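Local structure of alkane monooxygenase (Geobacillus thermodenitrificans, 3B9O) at residues T221-M229 / H240-G248; Y268-F278 / L416-D427. The protein is a flavin-binding monooxygenase of the bacterial luciferase-like family, built on a TIM barrel and holding flavin mononucleotide in this model. All coordinates share one frame; numbering follows the deposited sequence.

In the fold
From the N terminus, the chain first closes contact 1, where strand 223-227 returns through helix 231-240 to lie parallel to strand 243-246, a short beta-alpha-beta loop. It then runs through helix 251-265 into 268-278, a loop leading into strand 276-285, and only after well over a hundred further residues does 416-427, the end of helix 412-417 and the loop after it, come back to close contact 2. The two contacts follow in series, neither enclosing the other. They meet where strands 243-246 and 276-285 lie side by side in the barrel sheet. Ala241 O receives Arg270 NH2, Glu242 O faces Lys276 N, and Leu424 packs on Glu242, which joins the C-terminal segment to the barrel.

Contact 1: T221-M229 / H240-G248; sequences TPVIYQAGM and HAECVFLGG. With FMN (flavin mononucleotide), chain C.
Ile224 O accepts from two successive backbone amides, Glu242 N at 2.8 Å and Cys243 N at 3.1 Å, the first bond being the more bent. The shared carbonyl pins the entry of strand 243-246 to strand 223-227. Glu242 answers with its side chain: Ile224 N donates to Glu242 OE2 (2.8 Å), meeting the carboxylate on its anti side, 29° out of plane. CG beside the backbone N and an extended chain beyond it carry the carboxylate back to the start of strand 223-227, across the side chains of Val223 and Ile224. The same OE2 makes a salt bridge with Arg413, which probably keeps the carboxylate ionised in these buried surroundings. Further along, Gln226 N binds Cys243 O and Phe245 N binds Gln226 O, the latter bond nearly straight.

This is a beta-alpha-beta unit of the TIM barrel, its two parallel strands joined through helix 231-240. On the face carrying Tyr225 and Cys243, Cys243 CB sits over the centre of the Tyr225 ring, 3.4 Å from the centroid, a CH-pi contact; SG lies over the same face, farther from the normal. The Tyr225 hydroxyl reaches past them to Tyr412 and Asn8.

The C-terminal ends of the strands open onto flavin mononucleotide. The flavin O2' donates to Ala227 O at 2.6 Å, and Phe245, with CG anti to the backbone N (chi1 -178°), receives the flavin methyl C7M over the centre of one ring face. Between the two segments, a water accepts from Gly228 N and donates to Phe245 O, joining the two. Met229, bent at chi2 and chi3, turns SD back toward Gly247 N (3.4 Å, a weak bond); its side chain crosses that of Leu246 at about a right angle, Met229 CE touching Leu246 CD1 (3.8 Å).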
loop_
_atom_site.group_PDB
_atom_site.type_symbol
_atom_site.label_atom_id
_atom_site.label_comp_id
_atom_site.label_asym_id
_atom_site.label_seq_id
_atom_site.Cartn_x
_atom_site.Cartn_y
_atom_site.Cartn_z
ATOM N N THR A 221 -5.893 -11.518 11.512
ATOM C CA THR A 221 -5.108 -10.309 11.240
ATOM C C THR A 221 -5.070 -10.099 9.702
ATOM O O THR A 221 -4.768 -11.045 8.955
ATOM C CB THR A 221 -3.682 -10.417 11.836
ATOM O OG1 THR A 221 -3.773 -10.597 13.258
ATOM C CG2 THR A 221 -2.813 -9.219 11.475
ATOM N N PRO A 222 -5.367 -8.871 9.224
ATOM C CA PRO A 222 -5.215 -8.591 7.760
ATOM C C PRO A 222 -3.749 -8.834 7.338
ATOM O O PRO A 222 -2.838 -8.757 8.185
ATOM C CB PRO A 222 -5.534 -7.093 7.644
ATOM C CG PRO A 222 -6.327 -6.757 8.859
ATOM C CD PRO A 222 -5.797 -7.680 9.965
ATOM N N VAL A 223 -3.516 -9.134 6.064
ATOM C CA VAL A 223 -2.157 -9.182 5.567
ATOM C C VAL A 223 -1.508 -7.846 5.884
ATOM O O VAL A 223 -2.087 -6.766 5.600
ATOM C CB VAL A 223 -2.095 -9.495 4.059
ATOM C CG1 VAL A 223 -0.654 -9.297 3.572
ATOM C CG2 VAL A 223 -2.516 -10.949 3.840
ATOM N N ILE A 224 -0.328 -7.900 6.507
ATOM C CA ILE A 224 0.343 -6.666 6.962
ATOM C C ILE A 224 1.364 -6.135 5.961
ATOM O O ILE A 224 2.381 -6.764 5.691
ATOM C CB ILE A 224 1.069 -6.856 8.357
ATOM C CG1 ILE A 224 0.096 -7.402 9.427
ATOM C CG2 ILE A 224 1.774 -5.468 8.770
ATOM C CD1 ILE A 224 -1.116 -6.469 9.731
ATOM N N TYR A 225 1.064 -4.999 5.359
ATOM C CA TYR A 225 2.023 -4.283 4.524
ATOM C C TYR A 225 2.665 -3.183 5.323
ATOM O O TYR A 225 2.093 -2.723 6.325
ATOM C CB TYR A 225 1.287 -3.587 3.358
ATOM C CG TYR A 225 1.130 -4.442 2.133
ATOM C CD1 TYR A 225 1.960 -4.247 0.999
ATOM C CD2 TYR A 225 0.196 -5.492 2.118
ATOM C CE1 TYR A 225 1.817 -5.080 -0.172
ATOM C CE2 TYR A 225 0.039 -6.310 0.989
ATOM C CZ TYR A 225 0.836 -6.095 -0.162
ATOM O OH TYR A 225 0.641 -6.915 -1.279
ATOM N N GLN A 226 3.839 -2.759 4.867
ATOM C CA GLN A 226 4.518 -1.606 5.385
ATOM C C GLN A 226 5.139 -0.860 4.215
ATOM O O GLN A 226 5.573 -1.460 3.227
ATOM C CB GLN A 226 5.566 -1.976 6.461
ATOM C CG GLN A 226 6.063 -0.770 7.244
ATOM C CD GLN A 226 7.268 -0.095 6.592
ATOM O OE1 GLN A 226 7.610 1.043 6.944
ATOM N NE2 GLN A 226 7.921 -0.790 5.624
ATOM N N ALA A 227 5.140 0.462 4.338
ATOM C CA ALA A 227 5.805 1.347 3.386
ATOM C C ALA A 227 6.394 2.474 4.249
ATOM O O ALA A 227 5.676 3.052 5.089
ATOM C CB ALA A 227 4.787 1.890 2.370
ATOM N N GLY A 228 7.695 2.743 4.091
ATOM C CA GLY A 228 8.415 3.714 4.945
ATOM C C GLY A 228 9.866 3.276 4.950
ATOM O O GLY A 228 10.225 2.210 5.510
ATOM N N MET A 229 10.681 4.059 4.257
ATOM C CA MET A 229 12.064 3.660 3.897
ATOM C C MET A 229 13.164 4.113 4.877
ATOM O O MET A 229 14.345 3.733 4.736
ATOM C CB MET A 229 12.390 4.141 2.471
ATOM C CG MET A 229 11.737 3.324 1.368
ATOM S SD MET A 229 12.369 1.628 1.149
ATOM C CE MET A 229 12.403 0.850 2.735
ATOM N N HIS A 240 7.410 -6.587 11.636
ATOM C CA HIS A 240 5.961 -6.835 11.489
ATOM C C HIS A 240 5.477 -7.224 10.105
ATOM O O HIS A 240 4.509 -7.971 9.984
ATOM C CB HIS A 240 5.194 -5.550 11.807
ATOM C CG HIS A 240 5.338 -5.079 13.215
ATOM N ND1 HIS A 240 4.615 -5.616 14.263
ATOM C CD2 HIS A 240 6.082 -4.076 13.741
ATOM C CE1 HIS A 240 4.922 -4.977 15.381
ATOM N NE2 HIS A 240 5.824 -4.049 15.093
ATOM N N ALA A 241 6.061 -6.628 9.070
ATOM C CA ALA A 241 5.466 -6.697 7.729
ATOM C C ALA A 241 5.549 -8.080 7.056
ATOM O O ALA A 241 6.604 -8.754 7.068
ATOM C CB ALA A 241 6.073 -5.629 6.821
ATOM N N GLU A 242 4.431 -8.493 6.478
ATOM C CA GLU A 242 4.428 -9.642 5.577
ATOM C C GLU A 242 4.763 -9.224 4.130
ATOM O O GLU A 242 5.297 -10.042 3.338
ATOM C CB GLU A 242 3.065 -10.332 5.594
ATOM C CG GLU A 242 2.567 -10.735 6.950
ATOM C CD GLU A 242 1.192 -11.345 6.839
ATOM O OE1 GLU A 242 1.106 -12.550 6.492
ATOM O OE2 GLU A 242 0.212 -10.612 7.113
ATOM N N CYS A 243 4.426 -7.984 3.773
ATOM C CA CYS A 243 4.802 -7.438 2.481
ATOM C C CYS A 243 5.338 -6.025 2.638
ATOM O O CYS A 243 4.750 -5.213 3.366
ATOM C CB CYS A 243 3.588 -7.402 1.529
ATOM S SG CYS A 243 2.801 -9.016 1.299
ATOM N N VAL A 244 6.437 -5.717 1.935
ATOM C CA VAL A 244 7.077 -4.412 2.059
ATOM C C VAL A 244 7.042 -3.710 0.718
ATOM O O VAL A 244 7.393 -4.300 -0.287
ATOM C CB VAL A 244 8.541 -4.533 2.604
ATOM C CG1 VAL A 244 9.132 -3.167 2.883
ATOM C CG2 VAL A 244 8.580 -5.405 3.854
ATOM N N PHE A 245 6.558 -2.464 0.707
ATOM C CA PHE A 245 6.543 -1.627 -0.499
ATOM C C PHE A 245 7.802 -0.723 -0.405
ATOM O O PHE A 245 7.843 0.236 0.357
ATOM C CB PHE A 245 5.210 -0.833 -0.518
ATOM C CG PHE A 245 4.986 0.068 -1.742
ATOM C CD1 PHE A 245 3.971 1.051 -1.687
ATOM C CD2 PHE A 245 5.767 -0.020 -2.915
ATOM C CE1 PHE A 245 3.740 1.914 -2.798
ATOM C CE2 PHE A 245 5.529 0.840 -4.047
ATOM C CZ PHE A 245 4.522 1.809 -3.966
ATOM N N LEU A 246 8.810 -1.062 -1.190
ATOM C CA LEU A 246 10.111 -0.397 -1.213
ATOM C C LEU A 246 10.173 0.725 -2.230
ATOM O O LEU A 246 9.539 0.671 -3.302
ATOM C CB LEU A 246 11.145 -1.406 -1.634
ATOM C CG LEU A 246 12.017 -2.284 -0.741
ATOM C CD1 LEU A 246 11.688 -2.224 0.694
ATOM C CD2 LEU A 246 12.072 -3.695 -1.318
ATOM N N GLY A 247 10.935 1.757 -1.883
ATOM C CA GLY A 247 11.349 2.767 -2.848
ATOM C C GLY A 247 12.593 2.290 -3.568
ATOM O O GLY A 247 13.351 1.480 -3.034
ATOM N N GLY A 248 12.807 2.779 -4.796
ATOM C CA GLY A 248 13.990 2.401 -5.570
ATOM C C GLY A 248 13.619 2.008 -6.974
ATOM O O GLY A 248 12.552 1.417 -7.197
HETATM N N1 FMN C . 2.737 7.636 3.555
HETATM C C2 FMN C . 1.413 7.894 3.669
HETATM O O2 FMN C . 1.033 8.655 4.607
HETATM N N3 FMN C . 0.553 7.319 2.766
HETATM C C4 FMN C . 1.004 6.492 1.770
HETATM O O4 FMN C . 0.201 5.972 0.966
HETATM C C4A FMN C . 2.375 6.215 1.655
HETATM N N5 FMN C . 2.893 5.395 0.691
HETATM C C5A FMN C . 4.245 5.180 0.623
HETATM C C6 FMN C . 4.816 4.351 -0.362
HETATM C C7 FMN C . 6.207 4.133 -0.407
HETATM C C7M FMN C . 6.836 3.248 -1.462
HETATM C C8 FMN C . 7.030 4.733 0.535
HETATM C C8M FMN C . 8.525 4.510 0.497
HETATM C C9 FMN C . 6.479 5.563 1.519
HETATM C C9A FMN C . 5.092 5.795 1.570
HETATM N N10 FMN C . 4.562 6.601 2.527
HETATM C C10 FMN C . 3.233 6.823 2.578
HETATM C "C1'" FMN C . 5.411 7.262 3.541
HETATM C "C2'" FMN C . 5.400 6.439 4.841
HETATM O "O2'" FMN C . 4.534 5.309 4.724
HETATM C "C3'" FMN C . 4.999 7.207 6.110
HETATM O "O3'" FMN C . 3.811 8.009 5.938
HETATM C "C4'" FMN C . 6.179 7.967 6.758
HETATM O "O4'" FMN C . 5.863 9.342 6.998
HETATM C "C5'" FMN C . 7.491 7.911 5.967
HETATM O "O5'" FMN C . 8.174 6.773 6.476
HETATM P P FMN C . 9.775 6.663 6.548
HETATM O O1P FMN C . 10.235 8.044 6.987
HETATM O O2P FMN C . 9.978 5.560 7.545
HETATM O O3P FMN C . 10.244 6.375 5.134
HETATM O O HOH W 1 9.262 1.128 2.559
#

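Contact 2: Y268-F278 / L416-D427; sequences YGRNPDHIKMF and LFGKGNYRLPDD
Lys276 NZ donates to Leu416 O at 3.1 Å, capturing a carbonyl in the last turn of helix 412-417; the ammonium stands 18° from the carbonyl plane. A bend at chi2 (-80°) turns the lysine chain along the Phe417 ring, the two side chains sliding past each other in opposite directions, with Lys276 CG 3.8 Å from Phe417 CZ. The next carbonyl, Phe417 O, is taken by Asn421 ND2 at 2.9 Å, well above the carbonyl plane. Asn421 N in turn binds Gly418 O, closing the type II beta turn that follows the helix.

At the other end of the contact, Asn271 N points almost straight at Asp427 OD1, though the modelled separation of 2.5 Å is so short that its exact length is doubtful. Asn271 spends its own side-chain oxygen within its segment: OD1 accepts from Asp273 N at 3.0 Å, an Asx turn leading into the 3-10 segment 272-274. There His274 N bonds to Asn271 O and Ile275 N to Pro272 O, so these two amides are satisfied within the turn. In the TIM barrel this loop connects helix 251-265 to strand 276-285, and the end of helix 412-417 and the segment after it pack against the loop and the N-terminal ends of the strands. Asp273 extends the tie backwards by a salt bridge to Arg262 of helix 251-265, while Arg270 spends its guanidinium on Ala238 O and Ala241 O, with Ile275 CG1 over one face.

Phe417 CE2 comes within 3.4 Å of His274 O, which approaches the ring obliquely. Pro425 packs against the His274 side chain, and Asn271 CB lies over one face of the imidazole. Deeper in, Leu416 CD2 touches the edge of Phe278 at CZ (4.2 Å).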
loop_
_atom_site.group_PDB
_atom_site.type_symbol
_atom_site.label_atom_id
_atom_site.label_comp_id
_atom_site.label_asym_id
_atom_site.label_seq_id
_atom_site.Cartn_x
_atom_site.Cartn_y
_atom_site.Cartn_z
ATOM N N TYR A 268 14.283 -10.845 15.291
ATOM C CA TYR A 268 12.910 -11.061 15.742
ATOM C C TYR A 268 12.475 -12.509 15.573
ATOM O O TYR A 268 11.336 -12.862 15.873
ATOM C CB TYR A 268 11.935 -10.085 15.032
ATOM C CG TYR A 268 12.319 -8.640 15.204
ATOM C CD1 TYR A 268 12.853 -7.924 14.160
ATOM C CD2 TYR A 268 12.169 -7.994 16.435
ATOM C CE1 TYR A 268 13.203 -6.601 14.316
ATOM C CE2 TYR A 268 12.517 -6.655 16.600
ATOM C CZ TYR A 268 13.043 -5.982 15.556
ATOM O OH TYR A 268 13.399 -4.647 15.719
ATOM N N GLY A 269 13.389 -13.348 15.114
ATOM C CA GLY A 269 13.114 -14.775 14.985
ATOM C C GLY A 269 12.299 -15.127 13.743
ATOM O O GLY A 269 11.730 -16.230 13.656
ATOM N N ARG A 270 12.271 -14.207 12.784
ATOM C CA ARG A 270 11.449 -14.361 11.581
ATOM C C ARG A 270 12.232 -15.001 10.464
ATOM O O ARG A 270 13.396 -14.623 10.223
ATOM C CB ARG A 270 10.986 -12.985 11.088
ATOM C CG ARG A 270 9.908 -12.332 11.900
ATOM C CD ARG A 270 8.660 -12.168 11.021
ATOM N NE ARG A 270 8.727 -10.852 10.485
ATOM C CZ ARG A 270 8.009 -10.334 9.489
ATOM N NH1 ARG A 270 7.080 -11.002 8.803
ATOM N NH2 ARG A 270 8.242 -9.070 9.221
ATOM N N ASN A 271 11.583 -15.932 9.759
ATOM C CA ASN A 271 12.120 -16.449 8.515
ATOM C C ASN A 271 11.968 -15.360 7.439
ATOM O O ASN A 271 10.867 -14.938 7.116
ATOM C CB ASN A 271 11.392 -17.725 8.149
ATOM C CG ASN A 271 11.872 -18.346 6.845
ATOM O OD1 ASN A 271 12.635 -17.753 6.049
ATOM N ND2 ASN A 271 11.418 -19.571 6.620
ATOM N N PRO A 272 13.090 -14.885 6.883
ATOM C CA PRO A 272 13.037 -13.754 5.926
ATOM C C PRO A 272 12.224 -14.055 4.638
ATOM O O PRO A 272 11.731 -13.129 3.979
ATOM C CB PRO A 272 14.520 -13.461 5.654
ATOM C CG PRO A 272 15.215 -14.800 5.911
ATOM C CD PRO A 272 14.465 -15.359 7.117
ATOM N N ASP A 273 12.081 -15.332 4.303
ATOM C CA ASP A 273 11.232 -15.780 3.203
ATOM C C ASP A 273 9.732 -15.613 3.526
ATOM O O ASP A 273 8.862 -15.888 2.681
ATOM C CB ASP A 273 11.536 -17.235 2.843
ATOM C CG ASP A 273 12.931 -17.417 2.250
ATOM O OD1 ASP A 273 13.548 -16.425 1.743
ATOM O OD2 ASP A 273 13.416 -18.564 2.293
ATOM N N HIS A 274 9.432 -15.145 4.744
ATOM C CA HIS A 274 8.054 -14.883 5.137
ATOM C C HIS A 274 7.732 -13.388 4.931
ATOM O O HIS A 274 6.711 -12.917 5.397
ATOM C CB HIS A 274 7.839 -15.268 6.597
ATOM C CG HIS A 274 7.750 -16.739 6.831
ATOM N ND1 HIS A 274 7.942 -17.676 5.835
ATOM C CD2 HIS A 274 7.492 -17.436 7.963
ATOM C CE1 HIS A 274 7.806 -18.889 6.346
ATOM N NE2 HIS A 274 7.526 -18.769 7.634
ATOM N N ILE A 275 8.645 -12.663 4.264
ATOM C CA ILE A 275 8.428 -11.268 3.916
ATOM C C ILE A 275 8.508 -11.186 2.387
ATOM O O ILE A 275 9.528 -11.561 1.807
ATOM C CB ILE A 275 9.517 -10.328 4.551
ATOM C CG1 ILE A 275 9.716 -10.594 6.052
ATOM C CG2 ILE A 275 9.157 -8.862 4.291
ATOM C CD1 ILE A 275 11.001 -9.949 6.650
ATOM N N LYS A 276 7.480 -10.673 1.734
ATOM C CA LYS A 276 7.513 -10.410 0.284
ATOM C C LYS A 276 7.907 -8.965 0.008
ATOM O O LYS A 276 7.514 -8.053 0.737
ATOM C CB LYS A 276 6.131 -10.690 -0.313
ATOM C CG LYS A 276 5.616 -12.078 -0.024
ATOM C CD LYS A 276 6.235 -13.105 -0.972
ATOM C CE LYS A 276 5.646 -14.498 -0.708
ATOM N NZ LYS A 276 5.711 -15.400 -1.879
ATOM N N MET A 277 8.705 -8.763 -1.032
ATOM C CA MET A 277 9.258 -7.438 -1.351
ATOM C C MET A 277 8.609 -6.956 -2.630
ATOM O O MET A 277 8.614 -7.694 -3.621
ATOM C CB MET A 277 10.772 -7.550 -1.541
ATOM C CG MET A 277 11.499 -8.062 -0.271
ATOM S SD MET A 277 11.455 -6.912 1.118
ATOM C CE MET A 277 12.247 -7.934 2.358
ATOM N N PHE A 278 8.034 -5.749 -2.586
ATOM C CA PHE A 278 7.304 -5.119 -3.695
ATOM C C PHE A 278 8.017 -3.821 -4.126
ATOM O O PHE A 278 8.409 -3.039 -3.284
ATOM C CB PHE A 278 5.854 -4.807 -3.272
ATOM C CG PHE A 278 4.969 -6.036 -3.205
ATOM C CD1 PHE A 278 5.020 -6.892 -2.100
ATOM C CD2 PHE A 278 4.097 -6.341 -4.256
ATOM C CE1 PHE A 278 4.181 -8.056 -2.023
ATOM C CE2 PHE A 278 3.283 -7.507 -4.217
ATOM C CZ PHE A 278 3.335 -8.361 -3.091
ATOM N N LEU A 416 -0.635 -15.371 -1.243
ATOM C CA LEU A 416 0.738 -14.882 -1.085
ATOM C C LEU A 416 1.706 -15.983 -0.594
ATOM O O LEU A 416 2.816 -16.087 -1.097
ATOM C CB LEU A 416 0.802 -13.682 -0.111
ATOM C CG LEU A 416 0.280 -12.305 -0.553
ATOM C CD1 LEU A 416 0.114 -11.374 0.646
ATOM C CD2 LEU A 416 1.262 -11.708 -1.584
ATOM N N PHE A 417 1.283 -16.774 0.396
ATOM C CA PHE A 417 2.199 -17.652 1.155
ATOM C C PHE A 417 1.849 -19.145 1.032
ATOM O O PHE A 417 2.540 -19.990 1.592
ATOM C CB PHE A 417 2.261 -17.232 2.625
ATOM C CG PHE A 417 2.881 -15.855 2.846
ATOM C CD1 PHE A 417 2.071 -14.740 3.014
ATOM C CD2 PHE A 417 4.254 -15.687 2.826
ATOM C CE1 PHE A 417 2.620 -13.456 3.198
ATOM C CE2 PHE A 417 4.843 -14.398 3.025
ATOM C CZ PHE A 417 4.029 -13.298 3.234
ATOM N N GLY A 418 0.775 -19.469 0.309
ATOM C CA GLY A 418 0.410 -20.861 0.059
ATOM C C GLY A 418 -0.860 -21.344 0.728
ATOM O O GLY A 418 -1.205 -20.918 1.830
ATOM N N LYS A 419 -1.545 -22.263 0.051
ATOM C CA LYS A 419 -2.788 -22.875 0.543
ATOM C C LYS A 419 -2.559 -23.394 1.961
ATOM O O LYS A 419 -1.516 -23.993 2.214
ATOM C CB LYS A 419 -3.209 -24.029 -0.389
ATOM C CG LYS A 419 -4.662 -24.472 -0.247
ATOM C CD LYS A 419 -5.321 -24.653 -1.645
ATOM C CE LYS A 419 -6.809 -25.044 -1.546
ATOM N NZ LYS A 419 -7.463 -24.542 -0.260
ATOM N N GLY A 420 -3.510 -23.143 2.864
ATOM C CA GLY A 420 -3.384 -23.486 4.304
ATOM C C GLY A 420 -2.730 -22.421 5.172
ATOM O O GLY A 420 -2.883 -22.444 6.387
ATOM N N ASN A 421 -1.994 -21.484 4.570
ATOM C CA ASN A 421 -1.452 -20.359 5.320
ATOM C C ASN A 421 -2.405 -19.171 5.358
ATOM O O ASN A 421 -2.070 -18.095 4.885
ATOM C CB ASN A 421 -0.084 -19.928 4.775
ATOM C CG ASN A 421 0.967 -20.973 4.977
ATOM O OD1 ASN A 421 1.206 -21.383 6.101
ATOM N ND2 ASN A 421 1.572 -21.448 3.889
ATOM N N TYR A 422 -3.593 -19.383 5.918
ATOM C CA TYR A 422 -4.572 -18.320 6.006
ATOM C C TYR A 422 -4.344 -17.439 7.221
ATOM O O TYR A 422 -4.694 -16.271 7.204
ATOM C CB TYR A 422 -6.008 -18.853 5.981
ATOM C CG TYR A 422 -6.237 -20.075 6.831
ATOM C CD1 TYR A 422 -6.563 -19.951 8.180
ATOM C CD2 TYR A 422 -6.145 -21.355 6.280
ATOM C CE1 TYR A 422 -6.774 -21.077 8.976
ATOM C CE2 TYR A 422 -6.377 -22.487 7.049
ATOM C CZ TYR A 422 -6.682 -22.338 8.399
ATOM O OH TYR A 422 -6.908 -23.448 9.186
ATOM N N ARG A 423 -3.774 -18.008 8.279
ATOM C CA ARG A 423 -3.360 -17.192 9.419
ATOM C C ARG A 423 -1.839 -16.986 9.461
ATOM O O ARG A 423 -1.095 -17.690 8.759
ATOM C CB ARG A 423 -3.949 -17.726 10.729
ATOM C CG ARG A 423 -5.430 -17.256 10.877
ATOM C CD ARG A 423 -6.407 -18.306 11.426
ATOM N NE ARG A 423 -7.811 -17.888 11.230
ATOM C CZ ARG A 423 -8.836 -18.260 12.005
ATOM N NH1 ARG A 423 -8.644 -19.041 13.072
ATOM N NH2 ARG A 423 -10.056 -17.827 11.728
ATOM N N LEU A 424 -1.413 -15.948 10.194
ATOM C CA LEU A 424 -0.008 -15.584 10.364
ATOM C C LEU A 424 0.852 -16.793 10.789
ATOM O O LEU A 424 0.411 -17.599 11.633
ATOM C CB LEU A 424 0.072 -14.527 11.453
ATOM C CG LEU A 424 0.414 -13.048 11.212
ATOM C CD1 LEU A 424 0.600 -12.600 9.774
ATOM C CD2 LEU A 424 -0.459 -12.074 11.998
ATOM N N PRO A 425 2.075 -16.917 10.220
ATOM C CA PRO A 425 2.852 -18.138 10.534
ATOM C C PRO A 425 3.363 -18.104 11.954
ATOM O O PRO A 425 3.312 -17.045 12.603
ATOM C CB PRO A 425 3.993 -18.094 9.526
ATOM C CG PRO A 425 4.195 -16.630 9.241
ATOM C CD PRO A 425 2.779 -16.041 9.274
ATOM N N ASP A 426 3.826 -19.254 12.447
ATOM C CA ASP A 426 4.304 -19.386 13.841
ATOM C C ASP A 426 5.440 -18.424 14.171
ATOM O O ASP A 426 5.633 -18.069 15.328
ATOM C CB ASP A 426 4.806 -20.810 14.079
ATOM C CG ASP A 426 3.670 -21.827 14.158
ATOM O OD1 ASP A 426 2.519 -21.439 14.496
ATOM O OD2 ASP A 426 3.943 -23.017 13.883
ATOM N N ASP A 427 6.220 -18.037 13.169
ATOM C CA ASP A 427 7.388 -17.173 13.439
ATOM C C ASP A 427 7.118 -15.666 13.421
ATOM O O ASP A 427 7.990 -14.862 13.800
ATOM C CB ASP A 427 8.584 -17.535 12.560
ATOM C CG ASP A 427 8.396 -17.150 11.133
ATOM O OD1 ASP A 427 9.394 -16.894 10.453
ATOM O OD2 ASP A 427 7.267 -17.118 10.646
#